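Local structure of periplasmic binding protein component of an ABC type zinc uptake transporter (Synechocystis sp., 2OV3) at residues I102-T107 / H165-Y170; R159-F164 / Y175-I180; F210-F215 / E232-L237; G150-P155 / V248-A253; S8-Q13 / V26-P31. The protein binds zinc in the periplasm and probably hands it to the membrane part of an ABC-type zinc uptake transporter. All coordinates share one frame; numbering follows the deposited sequence.

How the contacts relate
Following the chain from the N terminus, contact 5 comes first and closes a short loop within the beta-alpha-beta unit of the first sheet, strands 3-7 and 24-28. Contact 1 opens at 102-107 and closes at 165-170, beside the zinc ion. Before it closes, contact 4 opens at 150-155 and contact 2 at 159-164, so contact 1 crosses both. Contacts 2 and 3 each join two neighbouring strands of the second sheet. Both lie within the long loop that contact 4 shuts at 248-253, where helix 128-153 meets helix 241-256. Contacts 1, 2 and 3 touch one another; contact 5 meets contacts 1 and 3 but lies far from contacts 2 and 4, about 26 Å from contact 2, centre to centre.

Contact 1: residues I102-T107 / H165-Y170; sequences IWLSPT and HPSWAY. With ZN (zinc ion), chain B.
Beside the zinc site, Ile102 and Leu104 pack against Tyr170 and Trp168, on the segment that leads from the metal ligand His165 into helix 169-174. His165 NE2 lies 2.4 Å from the zinc ion, and a water oxygen lies 2.2 Å from the same ion; His37 and His101 complete the site. Pro166 centres an inverse gamma turn, after which Trp168 occupies the N-cap position of helix 169-174. Ile102 places CG2 over one face of the Tyr170 ring, 3.5 Å from its centroid and 23° off the normal, which marks a CH-pi contact. Its CG1 sits between the backbone N and the carbonyl carbon (chi1 74°), leaving CG2 to meet the ring. Leu104 CD1 lies over the six-membered ring of Trp168, 4.2 Å from the centroid. Ser167 OG lies above the same face, also toward the rim. The Tyr170 hydroxyl bonds to Asp99 O and Leu89 N, which fixes the far end of the ring. An alanine in place of Tyr170 would probably leave Ile102 CG2 facing a gap and deprive Asp99 O of its hydroxyl partner. Around the contact, Trp168 touches helix 241-256, Pro106 touches helix 128-153, and Ser105 OG caps helix 106-123 while bonding Asp174.

Contact 2: residues R159-F164 / Y175-I180; sequences RKFIVF and YNLVQI
This is the parallel pairing of a beta-alpha-beta unit, with Lys160, Phe161 and Ile162 registered against Val178, Gln179 and Ile180. The backbone bonds establish the register: Phe161 N bonds to Val178 O at 3.0 Å, and Ile180 N to Phe161 O at 2.8 Å. Before the strands begin, Arg159 grips Asn176 O side-on with two nitrogens, NE at 3.1 Å and NH2 at 3.3 Å. The oxygen lies close to the guanidinium plane, and NH2 adds a weak bond to Tyr175 O. Arg159 is bent at chi2 and chi3, which folds the group back to those carbonyls, and Leu177 CD2 rests 3.5 Å above one of its faces. Gln179 CA approaches a face of the Phe161 ring, 4.0 Å from the centroid, as a CH-pi contact. Strand 178-181 is the sheet's outermost strand, and strand 160-163 separates it from strand 208-212. Helix 193-204 covers the face bearing Lys160, Ile162 and Ile180, while helix 128-153 meets Tyr175 and Leu177, and Arg159 NH1 bonds to Leu156 O and to Leu153 O.

Contact 3: residues F210-F215 / E232-L237; sequences FGETQF and ELLDPL
Phe210 and Glu232 lie side by side on one face of the sheet, pointing the same way, with ring and carboxylate planes 52° apart. Glu232 OE2 comes to the ring's edge, near its plane, 3.0 Å from Phe210 CE2, where the carboxylate probably gains from the slightly positive C-H rim. Leu234 crosses Phe210 obliquely, its CD1 lying 3.7 Å from Phe210 CB. An alanine in place of Phe210 would probably open a gap beside Leu234 and leave the Glu232 carboxylate without its aromatic edge. Parallel strand bonds hold these groups in register, as in Leu234 N to Gly211 O at 2.9 Å. Beyond them, Leu234 O takes two donors from one face of its plane: Thr213 N at 3.1 Å and Thr213 OG1 at 3.2 Å. The hydroxyl stands well above the carbonyl plane (58°), whereas Thr213 N is tilted only 27° from it. Glu212 OE2 packs 4.0 Å from Leu234 CB. Its two carboxylate oxygens bond to His165 N and Trp168 NE1, so this buried acid is satisfied and probably helps position the loop of a zinc ligand.

Contact 4: residues G150-P155 / V248-A253; sequences GQILQP and VAQKIA
Ala249 O accepts the helical bond from Ala253 N at 2.8 Å, and it is also the point at which the other helix presses in: Leu153 CD1 reaches it at 3.3 Å. The oxygen is thus bonded along its own helix and covered by a methyl group. The rest of the contact is mostly apolar. Leu153 CD1 touches Ala249 CB at 3.7 Å, and its CD2 lies 3.9 Å from that same CB. The chi2 of Leu153, near 9°, falls off the usual staggered positions, so the exact setting of its two methyls is less certain than their closeness to Ala249. Ile152 sends CG2, which lies anti to its backbone N, onto Ala253 CB at 3.6 Å. The same methyl meets Gln250 OE1 at 3.7 Å, where the two side chains cross at about a right angle; Gln250 NE2 is bonded to Asn254. The methyl side chains of Ala249 and Ala253, one turn apart, let the larger residues approach closely, with the CA atoms of Leu153 and Ala253 5.9 Å apart. This is helix-helix packing in the C-terminal lobe, joining the end of helix 128-153 to helix 241-256, consistent with the family's two lobes linked by a long helix.

Contact 5: residues S8-Q13 / V26-P31; sequences SIPPQQ and VSVLVP
Val28 points its two methyls at separate residues of segment 8-13. CG1, anti to the backbone N (chi1 -177°), lies 3.5 Å from Pro10 CD. CG2, beside the backbone N, lies 3.9 Å from Gln13 OE1. Gln13 starts with CG anti to its backbone N (chi1 172°) and stays extended beyond it, which lays the chain across Val26 and Val28; its CB is 3.9 Å from Val26 CG1. Ile9 and Val30 run side by side, pointing the same way, with CG2 of Ile9 4.1 Å from CB of Val30. The polar link between the segments is Val30 N to Ser8 O, 2.8 Å. Ile9 sits at the N-cap position, just before helix 10-20, and offers no side-chain acceptor. Gln12, three residues on, turns back so that OE1 accepts Ile9 N at 2.9 Å in the plane of its amide, and Ser8 N weakly. The chemistry is therefore mixed: a backbone bond fixes the two loops following strands 3-7 and 24-28, and valine and proline carbons pack the helix start against the outer strand.

Contact 1: residues I102-T107 / H165-Y170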
# COMPACT_ATOMS: atom_id res chain seq x y z
N ILE A 102 3.11 3.83 1.66
CA ILE A 102 2.28 4.92 2.17
C ILE A 102 0.86 4.90 1.56
O ILE A 102 -0.04 5.58 2.04
CB ILE A 102 2.94 6.34 1.93
CG1 ILE A 102 2.87 6.76 0.45
CG2 ILE A 102 4.40 6.32 2.35
CD1 ILE A 102 3.68 5.92 -0.47
N TRP A 103 0.67 4.10 0.51
CA TRP A 103 -0.63 4.04 -0.15
C TRP A 103 -1.70 3.31 0.67
O TRP A 103 -2.85 3.18 0.24
CB TRP A 103 -0.48 3.41 -1.55
CG TRP A 103 -0.28 1.92 -1.55
CD1 TRP A 103 -1.25 0.97 -1.45
CD2 TRP A 103 0.96 1.21 -1.61
NE1 TRP A 103 -0.70 -0.29 -1.44
CE2 TRP A 103 0.66 -0.18 -1.53
CE3 TRP A 103 2.31 1.60 -1.71
CZ2 TRP A 103 1.66 -1.17 -1.55
CZ3 TRP A 103 3.29 0.62 -1.73
CH2 TRP A 103 2.96 -0.75 -1.65
N LEU A 104 -1.35 2.84 1.86
CA LEU A 104 -2.31 2.14 2.70
C LEU A 104 -2.73 3.04 3.88
O LEU A 104 -3.42 2.60 4.80
CB LEU A 104 -1.71 0.80 3.16
CG LEU A 104 -1.40 -0.13 1.94
CD1 LEU A 104 -0.50 -1.27 2.34
CD2 LEU A 104 -2.72 -0.66 1.35
N SER A 105 -2.30 4.30 3.84
CA SER A 105 -2.68 5.28 4.86
C SER A 105 -3.68 6.24 4.23
O SER A 105 -3.33 6.99 3.31
CB SER A 105 -1.46 6.09 5.35
OG SER A 105 -1.87 7.26 6.04
N PRO A 106 -4.94 6.21 4.69
CA PRO A 106 -5.96 7.10 4.13
C PRO A 106 -5.50 8.56 4.21
O PRO A 106 -5.51 9.29 3.20
CB PRO A 106 -7.18 6.82 5.01
CG PRO A 106 -7.02 5.37 5.32
CD PRO A 106 -5.54 5.27 5.65
N THR A 107 -5.10 8.98 5.40
CA THR A 107 -4.61 10.33 5.62
C THR A 107 -3.52 10.70 4.63
O THR A 107 -3.61 11.72 3.96
CB THR A 107 -4.01 10.49 7.03
OG1 THR A 107 -5.04 10.33 8.00
CG2 THR A 107 -3.37 11.87 7.19
N HIS A 165 4.34 -10.03 5.42
CA HIS A 165 5.02 -8.90 4.78
C HIS A 165 4.70 -7.60 5.52
O HIS A 165 3.53 -7.30 5.76
CB HIS A 165 4.57 -8.78 3.33
CG HIS A 165 5.44 -7.88 2.50
ND1 HIS A 165 6.64 -8.29 1.98
CD2 HIS A 165 5.29 -6.58 2.13
CE1 HIS A 165 7.21 -7.29 1.33
NE2 HIS A 165 6.41 -6.24 1.41
N PRO A 166 5.72 -6.79 5.85
CA PRO A 166 5.50 -5.53 6.56
C PRO A 166 5.05 -4.39 5.66
O PRO A 166 5.81 -3.46 5.39
CB PRO A 166 6.85 -5.25 7.19
CG PRO A 166 7.79 -5.69 6.10
CD PRO A 166 7.15 -6.96 5.52
N SER A 167 3.81 -4.45 5.21
CA SER A 167 3.32 -3.42 4.33
C SER A 167 2.26 -2.57 4.99
O SER A 167 1.59 -1.80 4.31
CB SER A 167 2.73 -4.04 3.07
OG SER A 167 1.51 -4.67 3.37
N TRP A 168 2.10 -2.68 6.30
CA TRP A 168 1.07 -1.89 6.97
C TRP A 168 1.61 -0.96 8.03
O TRP A 168 0.88 -0.56 8.92
CB TRP A 168 0.02 -2.81 7.60
CG TRP A 168 -0.49 -3.89 6.68
CD1 TRP A 168 0.02 -5.15 6.54
CD2 TRP A 168 -1.59 -3.79 5.76
NE1 TRP A 168 -0.69 -5.83 5.58
CE2 TRP A 168 -1.67 -5.02 5.08
CE3 TRP A 168 -2.49 -2.77 5.43
CZ2 TRP A 168 -2.63 -5.27 4.10
CZ3 TRP A 168 -3.45 -3.02 4.46
CH2 TRP A 168 -3.51 -4.26 3.80
N ALA A 169 2.89 -0.59 7.94
CA ALA A 169 3.47 0.28 8.95
C ALA A 169 2.77 1.64 9.05
O ALA A 169 2.55 2.16 10.15
CB ALA A 169 4.96 0.47 8.67
N TYR A 170 2.45 2.23 7.89
CA TYR A 170 1.80 3.53 7.84
C TYR A 170 0.34 3.43 8.25
O TYR A 170 -0.22 4.36 8.85
CB TYR A 170 1.88 4.11 6.43
CG TYR A 170 3.26 4.53 6.02
CD1 TYR A 170 3.80 5.73 6.49
CD2 TYR A 170 4.03 3.76 5.15
CE1 TYR A 170 5.06 6.15 6.10
CE2 TYR A 170 5.29 4.18 4.75
CZ TYR A 170 5.81 5.36 5.22
OH TYR A 170 7.05 5.80 4.83
ZN ZN B . 5.59 -4.41 0.06
O HOH W 1 3.64 -4.97 -0.92

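Contact 2: residues R159-F164 / Y175-I180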
# COMPACT_ATOMS: atom_id res chain seq x y z
N ARG A 159 -3.35 -4.25 20.45
CA ARG A 159 -2.85 -3.31 19.46
C ARG A 159 -1.83 -3.96 18.51
O ARG A 159 -1.44 -3.36 17.52
CB ARG A 159 -2.17 -2.11 20.15
CG ARG A 159 -2.88 -1.48 21.35
CD ARG A 159 -4.31 -1.07 21.04
NE ARG A 159 -4.43 -0.19 19.89
CZ ARG A 159 -5.57 0.05 19.25
NH1 ARG A 159 -6.69 -0.51 19.68
NH2 ARG A 159 -5.60 0.86 18.20
N LYS A 160 -1.38 -5.17 18.82
CA LYS A 160 -0.39 -5.81 17.96
C LYS A 160 -0.97 -6.87 17.02
O LYS A 160 -1.88 -7.61 17.38
CB LYS A 160 0.71 -6.44 18.82
CG LYS A 160 1.40 -5.45 19.77
CD LYS A 160 2.51 -6.08 20.62
CE LYS A 160 2.01 -7.20 21.56
NZ LYS A 160 0.92 -6.75 22.49
N PHE A 161 -0.47 -6.92 15.79
CA PHE A 161 -0.93 -7.93 14.87
C PHE A 161 0.25 -8.47 14.07
O PHE A 161 1.15 -7.73 13.68
CB PHE A 161 -2.04 -7.40 13.95
CG PHE A 161 -1.67 -6.19 13.14
CD1 PHE A 161 -1.83 -6.20 11.76
CD2 PHE A 161 -1.19 -5.04 13.75
CE1 PHE A 161 -1.51 -5.08 11.00
CE2 PHE A 161 -0.88 -3.91 13.00
CZ PHE A 161 -1.04 -3.94 11.62
N ILE A 162 0.26 -9.78 13.88
CA ILE A 162 1.34 -10.44 13.17
C ILE A 162 1.09 -10.49 11.68
O ILE A 162 0.07 -11.02 11.24
CB ILE A 162 1.50 -11.88 13.64
CG1 ILE A 162 1.82 -11.91 15.14
CG2 ILE A 162 2.60 -12.57 12.85
CD1 ILE A 162 1.70 -13.30 15.77
N VAL A 163 2.00 -9.94 10.89
CA VAL A 163 1.84 -9.98 9.44
C VAL A 163 3.02 -10.73 8.83
O VAL A 163 4.04 -10.91 9.48
CB VAL A 163 1.77 -8.56 8.82
CG1 VAL A 163 0.47 -7.88 9.19
CG2 VAL A 163 2.96 -7.72 9.26
N PHE A 164 2.86 -11.21 7.60
CA PHE A 164 3.99 -11.88 6.95
C PHE A 164 4.86 -10.76 6.41
O PHE A 164 5.97 -10.55 6.88
CB PHE A 164 3.54 -12.78 5.79
CG PHE A 164 4.69 -13.36 5.00
CD1 PHE A 164 5.62 -14.20 5.62
CD2 PHE A 164 4.88 -13.03 3.66
CE1 PHE A 164 6.72 -14.69 4.91
CE2 PHE A 164 5.98 -13.52 2.94
CZ PHE A 164 6.90 -14.35 3.57
N TYR A 175 -3.59 4.47 13.10
CA TYR A 175 -4.54 3.92 14.06
C TYR A 175 -3.92 3.29 15.31
O TYR A 175 -4.52 2.44 15.95
CB TYR A 175 -5.44 2.92 13.34
CG TYR A 175 -6.04 3.52 12.09
CD1 TYR A 175 -6.87 4.64 12.17
CD2 TYR A 175 -5.68 3.05 10.82
CE1 TYR A 175 -7.31 5.30 11.02
CE2 TYR A 175 -6.11 3.70 9.66
CZ TYR A 175 -6.92 4.82 9.77
OH TYR A 175 -7.32 5.51 8.64
N ASN A 176 -2.70 3.72 15.64
CA ASN A 176 -2.03 3.23 16.84
C ASN A 176 -1.97 1.71 16.98
O ASN A 176 -2.34 1.14 18.00
CB ASN A 176 -2.70 3.84 18.08
CG ASN A 176 -2.86 5.34 17.95
OD1 ASN A 176 -3.98 5.83 17.74
ND2 ASN A 176 -1.75 6.08 18.05
N LEU A 177 -1.48 1.07 15.93
CA LEU A 177 -1.33 -0.37 15.91
C LEU A 177 0.13 -0.65 15.67
O LEU A 177 0.88 0.24 15.26
CB LEU A 177 -2.14 -1.00 14.78
CG LEU A 177 -3.65 -0.88 14.86
CD1 LEU A 177 -4.24 -1.45 13.59
CD2 LEU A 177 -4.18 -1.63 16.07
N VAL A 178 0.52 -1.89 15.91
CA VAL A 178 1.89 -2.32 15.72
C VAL A 178 1.90 -3.61 14.92
O VAL A 178 1.33 -4.62 15.36
CB VAL A 178 2.59 -2.56 17.07
CG1 VAL A 178 4.05 -2.87 16.86
CG2 VAL A 178 2.41 -1.35 17.98
N GLN A 179 2.52 -3.59 13.74
CA GLN A 179 2.59 -4.80 12.92
C GLN A 179 3.87 -5.55 13.29
O GLN A 179 4.92 -4.94 13.43
CB GLN A 179 2.59 -4.48 11.41
CG GLN A 179 3.91 -3.97 10.83
CD GLN A 179 3.91 -3.82 9.30
OE1 GLN A 179 4.81 -3.19 8.73
NE2 GLN A 179 2.92 -4.42 8.64
N ILE A 180 3.76 -6.86 13.49
CA ILE A 180 4.91 -7.70 13.82
C ILE A 180 5.20 -8.55 12.58
O ILE A 180 4.57 -9.59 12.38
CB ILE A 180 4.63 -8.71 14.95
CG1 ILE A 180 3.94 -8.03 16.14
CG2 ILE A 180 5.92 -9.41 15.32
CD1 ILE A 180 4.64 -6.81 16.67

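Contact 3: residues F210-F215 / E232-L237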
# COMPACT_ATOMS: atom_id res chain seq x y z
N PHE A 210 -1.64 -12.70 9.96
CA PHE A 210 -2.14 -12.11 8.72
C PHE A 210 -1.11 -12.16 7.59
O PHE A 210 -0.17 -11.38 7.57
CB PHE A 210 -2.59 -10.66 8.96
CG PHE A 210 -3.74 -10.54 9.93
CD1 PHE A 210 -3.51 -10.23 11.28
CD2 PHE A 210 -5.05 -10.78 9.52
CE1 PHE A 210 -4.56 -10.15 12.18
CE2 PHE A 210 -6.10 -10.71 10.42
CZ PHE A 210 -5.85 -10.39 11.76
N GLY A 211 -1.30 -13.08 6.65
CA GLY A 211 -0.38 -13.19 5.54
C GLY A 211 -0.79 -12.27 4.42
O GLY A 211 -1.92 -11.76 4.42
N GLU A 212 0.09 -12.03 3.47
CA GLU A 212 -0.24 -11.16 2.34
C GLU A 212 -0.60 -12.03 1.12
O GLU A 212 -0.03 -13.10 0.92
CB GLU A 212 0.93 -10.23 2.02
CG GLU A 212 0.97 -8.97 2.89
CD GLU A 212 0.80 -9.30 4.37
OE1 GLU A 212 1.63 -10.05 4.94
OE2 GLU A 212 -0.16 -8.79 4.99
N THR A 213 -1.55 -11.54 0.33
CA THR A 213 -2.04 -12.24 -0.85
C THR A 213 -0.96 -12.53 -1.89
O THR A 213 -0.98 -13.56 -2.56
CB THR A 213 -3.16 -11.42 -1.53
OG1 THR A 213 -4.17 -11.10 -0.57
CG2 THR A 213 -3.80 -12.20 -2.63
N GLN A 214 -0.01 -11.61 -2.01
CA GLN A 214 1.07 -11.72 -2.99
C GLN A 214 2.17 -12.71 -2.63
O GLN A 214 3.07 -12.95 -3.43
CB GLN A 214 1.69 -10.35 -3.24
CG GLN A 214 0.75 -9.35 -3.90
CD GLN A 214 -0.31 -8.79 -2.96
OE1 GLN A 214 -1.37 -8.34 -3.41
NE2 GLN A 214 -0.02 -8.79 -1.65
N PHE A 215 2.12 -13.28 -1.42
CA PHE A 215 3.16 -14.22 -1.02
C PHE A 215 2.62 -15.53 -0.50
O PHE A 215 1.48 -15.63 -0.04
CB PHE A 215 4.07 -13.63 0.07
CG PHE A 215 4.68 -12.30 -0.27
CD1 PHE A 215 4.01 -11.11 0.03
CD2 PHE A 215 5.92 -12.23 -0.89
CE1 PHE A 215 4.57 -9.88 -0.28
CE2 PHE A 215 6.50 -10.99 -1.21
CZ PHE A 215 5.83 -9.82 -0.90
N GLU A 232 -5.27 -15.66 8.21
CA GLU A 232 -6.11 -14.85 7.34
C GLU A 232 -5.24 -14.06 6.39
O GLU A 232 -4.07 -13.79 6.68
CB GLU A 232 -6.96 -13.89 8.16
CG GLU A 232 -8.21 -14.51 8.75
CD GLU A 232 -8.98 -13.54 9.62
OE1 GLU A 232 -10.11 -13.87 10.03
OE2 GLU A 232 -8.44 -12.45 9.90
N LEU A 233 -5.80 -13.69 5.25
CA LEU A 233 -5.04 -12.94 4.26
C LEU A 233 -5.51 -11.51 4.09
O LEU A 233 -6.71 -11.24 4.10
CB LEU A 233 -5.11 -13.63 2.90
CG LEU A 233 -4.38 -14.96 2.83
CD1 LEU A 233 -4.84 -15.73 1.61
CD2 LEU A 233 -2.88 -14.70 2.78
N LEU A 234 -4.55 -10.61 3.95
CA LEU A 234 -4.82 -9.20 3.73
C LEU A 234 -4.25 -8.92 2.34
O LEU A 234 -3.19 -9.44 2.00
CB LEU A 234 -4.11 -8.34 4.77
CG LEU A 234 -4.41 -8.71 6.22
CD1 LEU A 234 -3.80 -7.69 7.16
CD2 LEU A 234 -5.91 -8.80 6.41
N ASP A 235 -4.97 -8.13 1.55
CA ASP A 235 -4.55 -7.79 0.19
C ASP A 235 -4.21 -6.30 -0.00
O ASP A 235 -5.05 -5.52 -0.47
CB ASP A 235 -5.63 -8.19 -0.80
CG ASP A 235 -5.21 -7.93 -2.24
OD1 ASP A 235 -4.01 -7.98 -2.50
OD2 ASP A 235 -6.06 -7.67 -3.09
N PRO A 236 -2.96 -5.91 0.30
CA PRO A 236 -2.48 -4.53 0.17
C PRO A 236 -2.48 -3.95 -1.25
O PRO A 236 -2.19 -2.77 -1.43
CB PRO A 236 -1.09 -4.62 0.77
CG PRO A 236 -0.63 -5.95 0.30
CD PRO A 236 -1.84 -6.82 0.57
N LEU A 237 -2.78 -4.77 -2.25
CA LEU A 237 -2.81 -4.29 -3.62
C LEU A 237 -4.22 -4.37 -4.21
O LEU A 237 -4.42 -4.14 -5.41
CB LEU A 237 -1.82 -5.08 -4.49
CG LEU A 237 -0.33 -4.79 -4.22
CD1 LEU A 237 0.53 -5.45 -5.28
CD2 LEU A 237 -0.10 -3.29 -4.21

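Contact 4: residues G150-P155 / V248-A253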
# COMPACT_ATOMS: atom_id res chain seq x y z
N GLY A 150 -11.11 4.33 12.28
CA GLY A 150 -10.79 4.70 13.65
C GLY A 150 -11.73 4.12 14.70
O GLY A 150 -11.29 3.69 15.76
N GLN A 151 -13.02 4.10 14.40
CA GLN A 151 -13.99 3.56 15.34
C GLN A 151 -13.95 2.05 15.42
O GLN A 151 -14.51 1.46 16.34
CB GLN A 151 -15.40 4.01 14.96
CG GLN A 151 -15.98 5.10 15.85
CD GLN A 151 -17.32 5.59 15.35
OE1 GLN A 151 -17.42 6.18 14.27
NE2 GLN A 151 -18.37 5.33 16.13
N ILE A 152 -13.28 1.42 14.47
CA ILE A 152 -13.20 -0.03 14.47
C ILE A 152 -12.00 -0.54 15.25
O ILE A 152 -12.06 -1.57 15.92
CB ILE A 152 -13.10 -0.57 13.04
CG1 ILE A 152 -14.24 0.03 12.21
CG2 ILE A 152 -13.16 -2.10 13.05
CD1 ILE A 152 -14.11 -0.19 10.71
N LEU A 153 -10.91 0.21 15.17
CA LEU A 153 -9.69 -0.18 15.84
C LEU A 153 -9.43 0.48 17.19
O LEU A 153 -8.90 -0.15 18.09
CB LEU A 153 -8.52 0.09 14.89
CG LEU A 153 -8.31 -0.81 13.63
CD1 LEU A 153 -9.46 -1.76 13.39
CD2 LEU A 153 -8.07 0.09 12.43
N GLN A 154 -9.83 1.75 17.34
CA GLN A 154 -9.61 2.50 18.59
C GLN A 154 -9.88 1.77 19.90
O GLN A 154 -9.06 1.82 20.81
CB GLN A 154 -10.43 3.79 18.57
CG GLN A 154 -10.38 4.60 19.88
CD GLN A 154 -11.33 4.08 20.96
OE1 GLN A 154 -12.55 3.98 20.74
NE2 GLN A 154 -10.79 3.76 22.13
N PRO A 155 -11.03 1.10 20.01
CA PRO A 155 -11.38 0.38 21.24
C PRO A 155 -10.71 -0.97 21.45
O PRO A 155 -10.86 -1.57 22.51
CB PRO A 155 -12.89 0.25 21.12
CG PRO A 155 -13.06 -0.03 19.66
CD PRO A 155 -12.12 0.99 19.02
N VAL A 248 -10.03 -5.09 6.11
CA VAL A 248 -8.78 -5.33 6.83
C VAL A 248 -8.97 -4.93 8.29
O VAL A 248 -8.79 -5.75 9.19
CB VAL A 248 -7.63 -4.52 6.18
CG1 VAL A 248 -6.40 -4.53 7.07
CG2 VAL A 248 -7.30 -5.12 4.81
N ALA A 249 -9.36 -3.68 8.51
CA ALA A 249 -9.60 -3.18 9.85
C ALA A 249 -10.53 -4.14 10.58
O ALA A 249 -10.29 -4.48 11.74
CB ALA A 249 -10.24 -1.80 9.79
N GLN A 250 -11.57 -4.59 9.90
CA GLN A 250 -12.54 -5.50 10.51
C GLN A 250 -11.93 -6.83 10.94
O GLN A 250 -12.30 -7.39 11.98
CB GLN A 250 -13.71 -5.76 9.55
CG GLN A 250 -14.89 -6.43 10.24
CD GLN A 250 -15.23 -5.74 11.56
OE1 GLN A 250 -15.48 -4.53 11.61
NE2 GLN A 250 -15.24 -6.52 12.65
N LYS A 251 -11.00 -7.35 10.13
CA LYS A 251 -10.34 -8.61 10.47
C LYS A 251 -9.47 -8.34 11.71
O LYS A 251 -9.51 -9.09 12.68
CB LYS A 251 -9.48 -9.10 9.30
CG LYS A 251 -10.28 -9.44 8.06
CD LYS A 251 -9.50 -10.34 7.11
CE LYS A 251 -10.40 -10.84 5.98
NZ LYS A 251 -9.65 -11.68 4.99
N ILE A 252 -8.69 -7.25 11.66
CA ILE A 252 -7.85 -6.88 12.78
C ILE A 252 -8.75 -6.89 14.02
O ILE A 252 -8.51 -7.62 14.97
CB ILE A 252 -7.24 -5.45 12.64
CG1 ILE A 252 -6.27 -5.38 11.45
CG2 ILE A 252 -6.55 -5.05 13.95
CD1 ILE A 252 -5.15 -6.41 11.47
N ALA A 253 -9.82 -6.09 13.98
CA ALA A 253 -10.75 -5.98 15.09
C ALA A 253 -11.30 -7.31 15.58
O ALA A 253 -11.41 -7.52 16.79
CB ALA A 253 -11.91 -5.05 14.72

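Contact 5: residues S8-Q13 / V26-P31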
# COMPACT_ATOMS: atom_id res chain seq x y z
N SER A 8 2.15 2.29 -11.04
CA SER A 8 2.86 1.08 -10.64
C SER A 8 1.96 -0.03 -10.09
O SER A 8 2.20 -1.20 -10.37
CB SER A 8 3.92 1.40 -9.58
OG SER A 8 4.87 2.33 -10.05
N ILE A 9 0.94 0.32 -9.32
CA ILE A 9 0.08 -0.69 -8.72
C ILE A 9 -1.42 -0.40 -8.78
O ILE A 9 -1.84 0.75 -8.90
CB ILE A 9 0.50 -0.95 -7.24
CG1 ILE A 9 0.64 0.39 -6.50
CG2 ILE A 9 1.80 -1.71 -7.21
CD1 ILE A 9 0.97 0.26 -5.02
N PRO A 10 -2.26 -1.45 -8.69
CA PRO A 10 -3.72 -1.33 -8.72
C PRO A 10 -4.32 -0.22 -7.84
O PRO A 10 -5.20 0.52 -8.28
CB PRO A 10 -4.18 -2.73 -8.32
CG PRO A 10 -3.16 -3.59 -8.99
CD PRO A 10 -1.86 -2.87 -8.67
N PRO A 11 -3.85 -0.09 -6.59
CA PRO A 11 -4.39 0.95 -5.70
C PRO A 11 -4.26 2.36 -6.26
O PRO A 11 -5.11 3.22 -6.02
CB PRO A 11 -3.59 0.77 -4.41
CG PRO A 11 -3.36 -0.73 -4.40
CD PRO A 11 -2.96 -1.00 -5.85
N GLN A 12 -3.18 2.61 -7.00
CA GLN A 12 -2.98 3.92 -7.59
C GLN A 12 -4.07 4.14 -8.64
O GLN A 12 -4.60 5.24 -8.78
CB GLN A 12 -1.58 4.04 -8.22
CG GLN A 12 -0.41 4.06 -7.24
CD GLN A 12 0.95 4.09 -7.92
OE1 GLN A 12 1.38 3.10 -8.52
NE2 GLN A 12 1.61 5.23 -7.85
N GLN A 13 -4.43 3.09 -9.37
CA GLN A 13 -5.48 3.22 -10.36
C GLN A 13 -6.76 3.71 -9.67
O GLN A 13 -7.48 4.55 -10.20
CB GLN A 13 -5.73 1.89 -11.06
CG GLN A 13 -6.93 1.85 -11.97
CD GLN A 13 -7.01 0.52 -12.68
OE1 GLN A 13 -6.94 -0.54 -12.05
NE2 GLN A 13 -7.14 0.55 -14.01
N VAL A 26 -5.98 4.81 -17.29
CA VAL A 26 -4.91 4.30 -16.45
C VAL A 26 -4.39 2.91 -16.83
O VAL A 26 -5.17 2.02 -17.17
CB VAL A 26 -5.35 4.22 -14.96
CG1 VAL A 26 -4.17 3.79 -14.08
CG2 VAL A 26 -5.90 5.56 -14.48
N SER A 27 -3.07 2.73 -16.79
CA SER A 27 -2.47 1.43 -17.04
C SER A 27 -1.65 1.10 -15.77
O SER A 27 -1.02 1.98 -15.18
CB SER A 27 -1.57 1.47 -18.27
OG SER A 27 -2.34 1.53 -19.46
N VAL A 28 -1.70 -0.16 -15.36
CA VAL A 28 -0.99 -0.63 -14.17
C VAL A 28 0.16 -1.52 -14.60
O VAL A 28 -0.01 -2.43 -15.41
CB VAL A 28 -1.93 -1.45 -13.23
CG1 VAL A 28 -1.19 -1.86 -11.96
CG2 VAL A 28 -3.14 -0.62 -12.87
N LEU A 29 1.34 -1.25 -14.06
CA LEU A 29 2.52 -2.01 -14.38
C LEU A 29 2.56 -3.32 -13.60
O LEU A 29 2.84 -4.37 -14.17
CB LEU A 29 3.77 -1.19 -14.08
CG LEU A 29 5.09 -1.91 -14.37
CD1 LEU A 29 5.24 -2.07 -15.88
CD2 LEU A 29 6.29 -1.16 -13.79
N VAL A 30 2.28 -3.28 -12.30
CA VAL A 30 2.32 -4.50 -11.50
C VAL A 30 0.93 -5.07 -11.17
O VAL A 30 0.10 -4.42 -10.52
CB VAL A 30 3.11 -4.30 -10.17
CG1 VAL A 30 3.32 -5.65 -9.47
CG2 VAL A 30 4.46 -3.65 -10.45
N PRO A 31 0.66 -6.31 -11.61
CA PRO A 31 -0.61 -6.98 -11.36
C PRO A 31 -0.78 -7.15 -9.84
O PRO A 31 0.21 -7.28 -9.11
CB PRO A 31 -0.46 -8.33 -12.07
CG PRO A 31 0.58 -8.07 -13.14
CD PRO A 31 1.56 -7.17 -12.42